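Local coordinates for protein cytochrome c552 (Thermochromatium tepidum, PDB 5ZE8) that binds five hemes c in one low-potential chain and probably carries electrons in a thermophilic purple sulfur photosynthetic bacterium, at residues 59-64 / 270-275; 74-77 / 82-85; 108-113 / 119-124. All blocks are in the same frame, centred on the assembly; numbering follows the deposited sequence.

All three contacts draw on the part of the chain assigned to the cytochrome c554 and c-prime family. Interaction 1 is buried, its centre about 8 Å from the centre of the chain, and supplies iron ligands to two hemes. Interactions 2 and 3 lie within the long excursion between residues 64 and 270, each centred about 20 Å from the chain centre and 14 Å from one another. Interaction 2 borders a third heme through Phe75, whereas the Tyr121 side chain of interaction 3 is about 13 Å from a heme. The contacts also meet directly: Ser64 OG packs 3.2 Å from Gly124 CA, joining 1 to 3, and Ala85 O accepts a hydrogen bond from Thr113 OG1 at 2.7 Å, joining 2 to 3.

Interaction 1 (59-64 / 270-275). With HEC (heme c), chain E.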
loop_
_atom_site.group_PDB
_atom_site.type_symbol
_atom_site.label_atom_id
_atom_site.label_comp_id
_atom_site.label_asym_id
_atom_site.label_seq_id
_atom_site.Cartn_x
_atom_site.Cartn_y
_atom_site.Cartn_z
ATOM N N SER A 59 -3.269 8.115 8.185
ATOM C CA SER A 59 -2.964 7.042 7.255
ATOM C C SER A 59 -3.317 7.355 5.811
ATOM O O SER A 59 -4.167 8.180 5.564
ATOM C CB SER A 59 -3.727 5.752 7.639
ATOM O OG SER A 59 -5.109 5.820 7.338
ATOM N N MET A 60 -2.716 6.616 4.890
ATOM C CA MET A 60 -3.123 6.802 3.480
ATOM C C MET A 60 -4.522 6.392 3.198
ATOM O O MET A 60 -5.099 6.813 2.201
ATOM C CB MET A 60 -2.163 6.135 2.530
ATOM C CG MET A 60 -0.804 6.748 2.563
ATOM S SD MET A 60 -0.727 8.516 2.274
ATOM C CE MET A 60 -1.419 8.639 0.600
ATOM N N HIS A 61 -5.143 5.544 4.029
ATOM C CA HIS A 61 -6.582 5.279 3.885
ATOM C C HIS A 61 -7.418 6.566 4.025
ATOM O O HIS A 61 -8.302 6.823 3.224
ATOM C CB HIS A 61 -7.069 4.214 4.864
ATOM C CG HIS A 61 -6.567 2.857 4.579
ATOM N ND1 HIS A 61 -6.101 1.987 5.538
ATOM C CD2 HIS A 61 -6.456 2.212 3.394
ATOM C CE1 HIS A 61 -5.692 0.888 4.909
ATOM N NE2 HIS A 61 -5.910 0.996 3.631
ATOM N N ALA A 62 -7.115 7.367 5.063
ATOM C CA ALA A 62 -7.800 8.653 5.199
ATOM C C ALA A 62 -7.406 9.662 4.148
ATOM O O ALA A 62 -8.191 10.585 3.945
ATOM C CB ALA A 62 -7.459 9.263 6.498
ATOM N N LYS A 63 -6.287 9.491 3.486
ATOM C CA LYS A 63 -5.800 10.388 2.430
ATOM C C LYS A 63 -5.880 9.798 1.057
ATOM O O LYS A 63 -5.082 10.138 0.197
ATOM C CB LYS A 63 -4.366 10.786 2.724
ATOM C CG LYS A 63 -4.223 11.366 4.132
ATOM C CD LYS A 63 -2.746 11.551 4.516
ATOM C CE LYS A 63 -2.541 11.804 5.974
ATOM N NZ LYS A 63 -1.090 11.926 6.267
ATOM N N SER A 64 -6.836 8.899 0.807
ATOM C CA SER A 64 -6.810 8.072 -0.436
ATOM C C SER A 64 -7.412 8.705 -1.647
ATOM O O SER A 64 -7.223 8.195 -2.726
ATOM C CB SER A 64 -7.602 6.754 -0.112
ATOM O OG SER A 64 -8.929 6.976 0.179
ATOM N N HIS A 270 -4.584 1.170 13.846
ATOM C CA HIS A 270 -5.155 1.564 12.525
ATOM C C HIS A 270 -4.239 2.473 11.691
ATOM O O HIS A 270 -4.657 3.016 10.642
ATOM C CB HIS A 270 -6.492 2.186 12.716
ATOM C CG HIS A 270 -7.602 1.228 12.946
ATOM N ND1 HIS A 270 -7.656 0.339 14.025
ATOM C CD2 HIS A 270 -8.775 1.092 12.269
ATOM C CE1 HIS A 270 -8.858 -0.265 13.973
ATOM N NE2 HIS A 270 -9.521 0.148 12.901
ATOM N N SER A 271 -3.002 2.667 12.066
ATOM C CA SER A 271 -2.089 3.535 11.261
ATOM C C SER A 271 -1.850 2.960 9.869
ATOM O O SER A 271 -1.768 3.767 8.935
ATOM C CB SER A 271 -0.695 3.668 11.948
ATOM O OG SER A 271 -0.832 4.345 13.222
ATOM N N MET A 272 -1.600 1.643 9.769
ATOM C CA MET A 272 -1.505 0.949 8.476
ATOM C C MET A 272 -0.566 1.678 7.511
ATOM O O MET A 272 -0.903 2.003 6.362
ATOM C CB MET A 272 -2.918 0.761 7.918
ATOM C CG MET A 272 -3.736 -0.135 8.841
ATOM S SD MET A 272 -5.317 -0.665 8.076
ATOM C CE MET A 272 -6.444 -0.146 9.283
ATOM N N GLY A 273 0.613 1.944 7.998
ATOM C CA GLY A 273 1.671 2.518 7.201
ATOM C C GLY A 273 2.427 1.529 6.325
ATOM O O GLY A 273 2.643 0.358 6.658
ATOM N N GLY A 274 2.779 2.001 5.137
ATOM C CA GLY A 274 3.567 1.269 4.225
ATOM C C GLY A 274 4.642 2.179 3.644
ATOM O O GLY A 274 5.519 2.678 4.331
ATOM N N GLY A 275 4.583 2.385 2.334
ATOM C CA GLY A 275 5.615 3.144 1.605
ATOM C C GLY A 275 5.724 4.599 1.970
ATOM O O GLY A 275 6.749 5.207 1.667
HETATM FE FE HEC E . -5.404 -0.401 2.213
HETATM C CHA HEC E . -3.073 1.860 1.169
HETATM C CHB HEC E . -3.052 -1.938 4.173
HETATM C CHC HEC E . -7.849 -2.418 3.501
HETATM C CHD HEC E . -7.665 0.788 -0.128
HETATM N NA HEC E . -3.479 -0.080 2.582
HETATM C C1A HEC E . -2.646 0.908 2.081
HETATM C C2A HEC E . -1.306 0.788 2.607
HETATM C C3A HEC E . -1.339 -0.320 3.389
HETATM C C4A HEC E . -2.695 -0.791 3.457
HETATM C CMA HEC E . -0.191 -0.898 4.218
HETATM C CAA HEC E . -0.127 1.606 2.221
HETATM C CBA HEC E . -0.018 2.832 3.124
HETATM C CGA HEC E . 1.147 3.717 2.670
HETATM O O1A HEC E . 1.241 4.138 1.500
HETATM O O2A HEC E . 1.992 4.138 3.515
HETATM N NB HEC E . -5.400 -1.906 3.570
HETATM C C1B HEC E . -4.351 -2.440 4.230
HETATM C C2B HEC E . -4.791 -3.547 5.016
HETATM C C3B HEC E . -6.118 -3.693 4.841
HETATM C C4B HEC E . -6.526 -2.586 3.961
HETATM C CMB HEC E . -3.860 -4.400 5.872
HETATM C CAB HEC E . -7.076 -4.613 5.503
HETATM C CBB HEC E . -6.969 -4.632 6.944
HETATM N NC HEC E . -7.318 -0.727 1.810
HETATM C C1C HEC E . -8.161 -1.563 2.418
HETATM C C2C HEC E . -9.540 -1.534 1.866
HETATM C C3C HEC E . -9.456 -0.650 0.848
HETATM C C4C HEC E . -8.101 -0.138 0.790
HETATM C CMC HEC E . -10.718 -2.379 2.327
HETATM C CAC HEC E . -10.529 -0.216 -0.160
HETATM C CBC HEC E . -11.836 0.040 0.279
HETATM N ND HEC E . -5.342 0.989 0.836
HETATM C C1D HEC E . -6.347 1.344 -0.057
HETATM C C2D HEC E . -5.919 2.442 -0.909
HETATM C C3D HEC E . -4.672 2.764 -0.546
HETATM C C4D HEC E . -4.321 1.848 0.571
HETATM C CMD HEC E . -6.782 3.002 -1.970
HETATM C CAD HEC E . -3.785 3.847 -1.214
HETATM C CBD HEC E . -4.327 5.240 -1.077
HETATM C CGD HEC E . -3.354 6.246 -1.678
HETATM O O1D HEC E . -2.095 6.103 -1.646
HETATM O O2D HEC E . -3.867 7.268 -2.230
HETATM O O HOH W 1 -5.979 3.242 8.127
HETATM O O HOH W 2 -0.593 4.978 5.867
HETATM O O HOH W 3 -3.140 3.186 4.799
#
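One water is gripped by three groups and ties 59-64 to 270-275: it donates to Ser59 OG (2.8 Å) and to the backbone O of His270, and accepts from His61 ND1 at 2.9 Å. The same imidazole binds heme iron through NE2, and His229 supplies the other axial ligand. His61 CG lies anti to the carbonyl carbon (chi1 -69°), which aims the ring at the porphyrin. Met272 meets this ring at its rim: SD is 3.5 Å from His61 CE1, and the line from SD to the ring centroid runs 82° off the ring normal. A second water sits above one face of the imidazole and donates to Met272 O, while a third joins Met60 N to Met272 O. Ser59 CB approaches Ser271 O at 3.1 Å, and Ser59 OG also has a partner in Trp56 O. Beyond Met272, Gly274 N donates to propionate oxygen O2A of the same heme at 2.8 Å, and His270 ligates the iron of a different heme together with His131. The bond from His61 ND1 to water helps to fix the ring's rotation and may slightly raise the electron-donating power of the imidazole, and so could modestly favour the oxidised iron.

Interaction 2 (74-77 / 82-85); sequences LFYQ and DPTA. With HEC (heme c), chain C.
A helix and the type I turn that follows it make this contact: Tyr76 and Gln77, on helix 70-79, reach across to Asp82 and Pro83 at the start of the turn 82-85. The phenol ring of Tyr76 lies beside the proline, with CE1 3.9 Å from Pro83 CA and 4.1 Å from Pro83 CB. CG of Tyr76 is anti to the backbone N (chi1 -174°), carrying the ring away from the helix to the turn. At the ring's far end a water lying in the ring plane accepts from Tyr76 OH at 2.7 Å and donates to Asp82 O. Gln77 bends at chi2 (62°), which brings its amide beside the turn: OE1 is 3.6 Å from Asp82 CA, a contact of van der Waals kind. One residue back, Phe75 turns to a heme, CD1 standing 3.4 Å from the heme methyl CMA. Thr84 N donates to Asp82 OD1, two residues behind it, which fits an Asx turn, though that oxygen is doubtfully placed. The firmer evidence is the backbone bond from Ala85 N to Asp82 O at 3.2 Å, the closure typical of a type I beta turn.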
loop_
_atom_site.group_PDB
_atom_site.type_symbol
_atom_site.label_atom_id
_atom_site.label_comp_id
_atom_site.label_asym_id
_atom_site.label_seq_id
_atom_site.Cartn_x
_atom_site.Cartn_y
_atom_site.Cartn_z
ATOM N N LEU A 74 -2.692 13.300 -9.259
ATOM C CA LEU A 74 -2.078 13.655 -10.553
ATOM C C LEU A 74 -2.583 12.587 -11.569
ATOM O O LEU A 74 -3.018 12.890 -12.702
ATOM C CB LEU A 74 -0.541 13.615 -10.428
ATOM C CG LEU A 74 0.298 14.179 -11.598
ATOM C CD1 LEU A 74 1.771 14.160 -11.192
ATOM C CD2 LEU A 74 0.130 13.540 -12.957
ATOM N N PHE A 75 -2.495 11.299 -11.214
ATOM C CA PHE A 75 -2.903 10.229 -12.116
ATOM C C PHE A 75 -4.436 10.285 -12.341
ATOM O O PHE A 75 -4.916 10.111 -13.465
ATOM C CB PHE A 75 -2.504 8.873 -11.597
ATOM C CG PHE A 75 -1.064 8.530 -11.770
ATOM C CD1 PHE A 75 -0.091 9.027 -10.958
ATOM C CD2 PHE A 75 -0.708 7.775 -12.900
ATOM C CE1 PHE A 75 1.217 8.651 -11.114
ATOM C CE2 PHE A 75 0.605 7.418 -13.056
ATOM C CZ PHE A 75 1.542 7.839 -12.162
ATOM N N TYR A 76 -5.218 10.543 -11.279
ATOM C CA TYR A 76 -6.675 10.664 -11.389
ATOM C C TYR A 76 -7.075 11.799 -12.351
ATOM O O TYR A 76 -7.960 11.568 -13.246
ATOM C CB TYR A 76 -7.339 10.786 -10.038
ATOM C CG TYR A 76 -8.855 10.778 -10.046
ATOM C CD1 TYR A 76 -9.613 11.932 -10.322
ATOM C CD2 TYR A 76 -9.518 9.620 -9.965
ATOM C CE1 TYR A 76 -10.986 11.926 -10.354
ATOM C CE2 TYR A 76 -10.899 9.592 -9.964
ATOM C CZ TYR A 76 -11.627 10.739 -10.112
ATOM O OH TYR A 76 -12.981 10.658 -10.162
ATOM N N GLN A 77 -6.395 12.909 -12.242
ATOM C CA GLN A 77 -6.685 14.044 -13.153
ATOM C C GLN A 77 -6.382 13.656 -14.581
ATOM O O GLN A 77 -7.217 14.027 -15.503
ATOM C CB GLN A 77 -5.856 15.248 -12.739
ATOM C CG GLN A 77 -6.162 16.579 -13.478
ATOM C CD GLN A 77 -7.568 17.142 -13.300
ATOM O OE1 GLN A 77 -8.003 17.466 -12.187
ATOM N NE2 GLN A 77 -8.257 17.322 -14.411
ATOM N N ASP A 82 -11.478 15.972 -13.231
ATOM C CA ASP A 82 -11.525 16.772 -12.003
ATOM C C ASP A 82 -12.208 16.001 -10.860
ATOM O O ASP A 82 -13.357 15.603 -11.006
ATOM C CB ASP A 82 -12.331 18.013 -12.300
ATOM C CG ASP A 82 -12.287 19.053 -11.247
ATOM O OD1 ASP A 82 -12.154 18.784 -10.018
ATOM O OD2 ASP A 82 -12.382 20.272 -11.673
ATOM N N PRO A 83 -11.554 15.846 -9.700
ATOM C CA PRO A 83 -12.244 15.191 -8.582
ATOM C C PRO A 83 -13.302 16.023 -7.903
ATOM O O PRO A 83 -13.994 15.501 -7.035
ATOM C CB PRO A 83 -11.095 14.980 -7.570
ATOM C CG PRO A 83 -10.106 15.979 -7.939
ATOM C CD PRO A 83 -10.174 16.203 -9.381
ATOM N N THR A 84 -13.478 17.285 -8.336
ATOM C CA THR A 84 -14.537 18.153 -7.819
ATOM C C THR A 84 -15.708 18.260 -8.808
ATOM O O THR A 84 -16.586 19.078 -8.587
ATOM C CB THR A 84 -14.065 19.543 -7.551
ATOM O OG1 THR A 84 -13.541 20.053 -8.761
ATOM C CG2 THR A 84 -13.022 19.534 -6.488
ATOM N N ALA A 85 -15.748 17.396 -9.805
ATOM C CA ALA A 85 -16.816 17.395 -10.824
ATOM C C ALA A 85 -17.723 16.158 -10.691
ATOM O O ALA A 85 -17.184 15.044 -10.584
ATOM C CB ALA A 85 -16.239 17.535 -12.203
HETATM FE FE HEC C . -4.961 3.082 -7.021
HETATM C CHA HEC C . -2.168 3.446 -5.031
HETATM C CHB HEC C . -3.891 5.681 -8.929
HETATM C CHC HEC C . -7.474 2.553 -9.166
HETATM C CHD HEC C . -6.029 0.484 -5.133
HETATM N NA HEC C . -3.410 4.294 -7.057
HETATM C C1A HEC C . -2.334 4.308 -6.113
HETATM C C2A HEC C . -1.297 5.210 -6.537
HETATM C C3A HEC C . -1.750 5.814 -7.634
HETATM C C4A HEC C . -3.021 5.243 -7.949
HETATM C CMA HEC C . -1.056 6.839 -8.473
HETATM C CAA HEC C . -0.058 5.546 -5.796
HETATM C CBA HEC C . -0.439 6.568 -4.689
HETATM C CGA HEC C . 0.642 7.031 -3.766
HETATM O O1A HEC C . 0.469 7.951 -2.882
HETATM O O2A HEC C . 1.811 6.525 -3.798
HETATM N NB HEC C . -5.595 4.046 -8.703
HETATM C C1B HEC C . -5.077 5.109 -9.277
HETATM C C2B HEC C . -5.931 5.527 -10.343
HETATM C C3B HEC C . -6.942 4.643 -10.515
HETATM C C4B HEC C . -6.690 3.650 -9.432
HETATM C CMB HEC C . -5.648 6.734 -11.176
HETATM C CAB HEC C . -8.033 4.561 -11.493
HETATM C CBB HEC C . -7.690 4.784 -12.849
HETATM N NC HEC C . -6.440 1.769 -7.141
HETATM C C1C HEC C . -7.409 1.624 -8.161
HETATM C C2C HEC C . -8.276 0.524 -7.926
HETATM C C3C HEC C . -7.901 -0.035 -6.727
HETATM C C4C HEC C . -6.768 0.769 -6.264
HETATM C CMC HEC C . -9.430 0.139 -8.779
HETATM C CAC HEC C . -8.478 -1.193 -6.020
HETATM C CBC HEC C . -8.561 -2.389 -6.786
HETATM N ND HEC C . -4.295 2.216 -5.404
HETATM C C1D HEC C . -4.854 1.186 -4.719
HETATM C C2D HEC C . -4.059 0.781 -3.589
HETATM C C3D HEC C . -2.968 1.544 -3.595
HETATM C C4D HEC C . -3.113 2.452 -4.739
HETATM C CMD HEC C . -4.388 -0.347 -2.670
HETATM C CAD HEC C . -1.815 1.528 -2.582
HETATM C CBD HEC C . -0.780 0.646 -3.196
HETATM C CGD HEC C . 0.509 0.550 -2.378
HETATM O O1D HEC C . 0.600 0.952 -1.250
HETATM O O2D HEC C . 1.560 0.078 -2.933
HETATM O O HOH W 4 -14.243 13.039 -10.180
#

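Interaction 3 (108-113 / 119-124); sequences ARDQTT and PAYTEG
A carboxylate takes a tyrosine hydroxyl through the anti lone pair of OD2, on the side of CB: Tyr121 OH donates to Asp110 OD2 at 2.6 Å. The carboxylate and phenol planes stand 82° apart, with OD2 itself close to the plane of the ring at its edge. Asp110 CB comes within 3.4 Å of Tyr121 OH, as the anti approach requires. OD2 has a second partner, a salt bridge with Arg39, and OD1 accepts from His38; this cluster would probably stabilise the aspartate as an anion. Tyr121 stands on the short helix 119-122 and reaches across to the end of helix 105-109. Asp110 is the first residue to leave that helix, which ends in a Schellman motif: Gln111, with positive phi, is the C-prime residue, and Gln111 N bonds to Ala108 O while Thr112 N bonds to Ala107 O. That reversal brings Thr112 over one face of Tyr121, where CG2 makes a CH-pi contact 3.9 Å from the ring centroid and 26° off the normal. The methyl is offset toward the CZ-CE2 rim, 3.6 Å from CZ. With Thr112 OG1 anti to the backbone N (chi1 -177°), CG2 is the branch presented to the ring, while OG1 bonds to Glu86.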
loop_
_atom_site.group_PDB
_atom_site.type_symbol
_atom_site.label_atom_id
_atom_site.label_comp_id
_atom_site.label_asym_id
_atom_site.label_seq_id
_atom_site.Cartn_x
_atom_site.Cartn_y
_atom_site.Cartn_z
ATOM N N ALA A 108 -18.237 5.901 -4.516
ATOM C CA ALA A 108 -18.639 4.902 -5.485
ATOM C C ALA A 108 -19.957 4.257 -5.019
ATOM O O ALA A 108 -20.837 3.999 -5.830
ATOM C CB ALA A 108 -17.568 3.908 -5.560
ATOM N N ARG A 109 -20.153 4.082 -3.707
ATOM C CA ARG A 109 -21.401 3.455 -3.213
ATOM C C ARG A 109 -22.636 4.312 -3.512
ATOM O O ARG A 109 -23.723 3.738 -3.751
ATOM C CB ARG A 109 -21.309 3.206 -1.720
ATOM C CG ARG A 109 -22.459 2.412 -1.152
ATOM C CD ARG A 109 -22.040 1.985 0.188
ATOM N NE ARG A 109 -23.061 1.224 0.881
ATOM C CZ ARG A 109 -22.844 0.632 2.024
ATOM N NH1 ARG A 109 -21.641 0.722 2.615
ATOM N NH2 ARG A 109 -23.892 -0.054 2.570
ATOM N N ASP A 110 -22.446 5.612 -3.619
ATOM C CA ASP A 110 -23.501 6.560 -3.939
ATOM C C ASP A 110 -23.513 6.955 -5.420
ATOM O O ASP A 110 -24.296 7.850 -5.844
ATOM C CB ASP A 110 -23.322 7.826 -3.054
ATOM C CG ASP A 110 -23.793 7.622 -1.670
ATOM O OD1 ASP A 110 -24.435 6.559 -1.392
ATOM O OD2 ASP A 110 -23.425 8.466 -0.793
ATOM N N GLN A 111 -22.726 6.264 -6.270
ATOM C CA GLN A 111 -22.649 6.594 -7.730
ATOM C C GLN A 111 -22.371 8.063 -7.983
ATOM O O GLN A 111 -23.029 8.693 -8.864
ATOM C CB GLN A 111 -23.914 6.127 -8.516
ATOM C CG GLN A 111 -23.714 5.847 -10.026
ATOM C CD GLN A 111 -22.931 4.613 -10.378
ATOM O OE1 GLN A 111 -22.415 4.533 -11.528
ATOM N NE2 GLN A 111 -22.844 3.647 -9.504
ATOM N N THR A 112 -21.389 8.624 -7.299
ATOM C CA THR A 112 -20.988 10.025 -7.519
ATOM C C THR A 112 -19.486 10.173 -7.671
ATOM O O THR A 112 -18.736 9.391 -7.024
ATOM C CB THR A 112 -21.483 10.928 -6.389
ATOM O OG1 THR A 112 -21.140 12.307 -6.676
ATOM C CG2 THR A 112 -20.916 10.587 -5.049
ATOM N N THR A 113 -19.074 11.125 -8.487
ATOM C CA THR A 113 -17.682 11.417 -8.748
ATOM C C THR A 113 -17.259 12.749 -8.142
ATOM O O THR A 113 -16.093 13.100 -8.232
ATOM C CB THR A 113 -17.277 11.335 -10.236
ATOM O OG1 THR A 113 -17.883 12.439 -10.969
ATOM C CG2 THR A 113 -17.780 10.060 -10.832
ATOM N N PRO A 119 -18.396 14.707 3.619
ATOM C CA PRO A 119 -17.295 14.031 4.343
ATOM C C PRO A 119 -17.191 12.546 4.033
ATOM O O PRO A 119 -16.075 12.003 4.149
ATOM C CB PRO A 119 -17.588 14.258 5.828
ATOM C CG PRO A 119 -18.669 15.277 5.906
ATOM C CD PRO A 119 -19.268 15.424 4.564
ATOM N N ALA A 120 -18.306 11.883 3.717
ATOM C CA ALA A 120 -18.223 10.456 3.420
ATOM C C ALA A 120 -17.291 10.235 2.245
ATOM O O ALA A 120 -16.695 9.144 2.087
ATOM C CB ALA A 120 -19.565 9.893 3.053
ATOM N N TYR A 121 -17.180 11.187 1.320
ATOM C CA TYR A 121 -16.363 11.074 0.145
ATOM C C TYR A 121 -14.954 11.641 0.397
ATOM O O TYR A 121 -13.941 11.069 -0.010
ATOM C CB TYR A 121 -17.064 11.840 -1.032
ATOM C CG TYR A 121 -18.538 11.566 -1.168
ATOM C CD1 TYR A 121 -19.122 10.348 -0.796
ATOM C CD2 TYR A 121 -19.373 12.548 -1.697
ATOM C CE1 TYR A 121 -20.490 10.103 -0.947
ATOM C CE2 TYR A 121 -20.731 12.300 -1.829
ATOM C CZ TYR A 121 -21.282 11.130 -1.464
ATOM O OH TYR A 121 -22.618 10.847 -1.586
ATOM N N THR A 122 -14.859 12.783 1.115
ATOM C CA THR A 122 -13.557 13.373 1.329
ATOM C C THR A 122 -12.654 12.526 2.244
ATOM O O THR A 122 -11.437 12.600 2.094
ATOM C CB THR A 122 -13.564 14.818 1.878
ATOM O OG1 THR A 122 -14.177 14.846 3.138
ATOM C CG2 THR A 122 -14.406 15.677 0.932
ATOM N N GLU A 123 -13.276 11.736 3.084
ATOM C CA GLU A 123 -12.552 10.902 4.015
ATOM C C GLU A 123 -12.046 9.602 3.398
ATOM O O GLU A 123 -11.387 8.828 4.144
ATOM C CB GLU A 123 -13.436 10.575 5.229
ATOM C CG GLU A 123 -13.809 11.830 6.046
ATOM C CD GLU A 123 -14.776 11.560 7.156
ATOM O OE1 GLU A 123 -15.167 10.412 7.434
ATOM O OE2 GLU A 123 -15.209 12.537 7.858
ATOM N N GLY A 124 -12.295 9.346 2.112
ATOM C CA GLY A 124 -11.572 8.228 1.488
ATOM C C GLY A 124 -11.995 6.866 2.105
ATOM O O GLY A 124 -13.211 6.607 2.263
#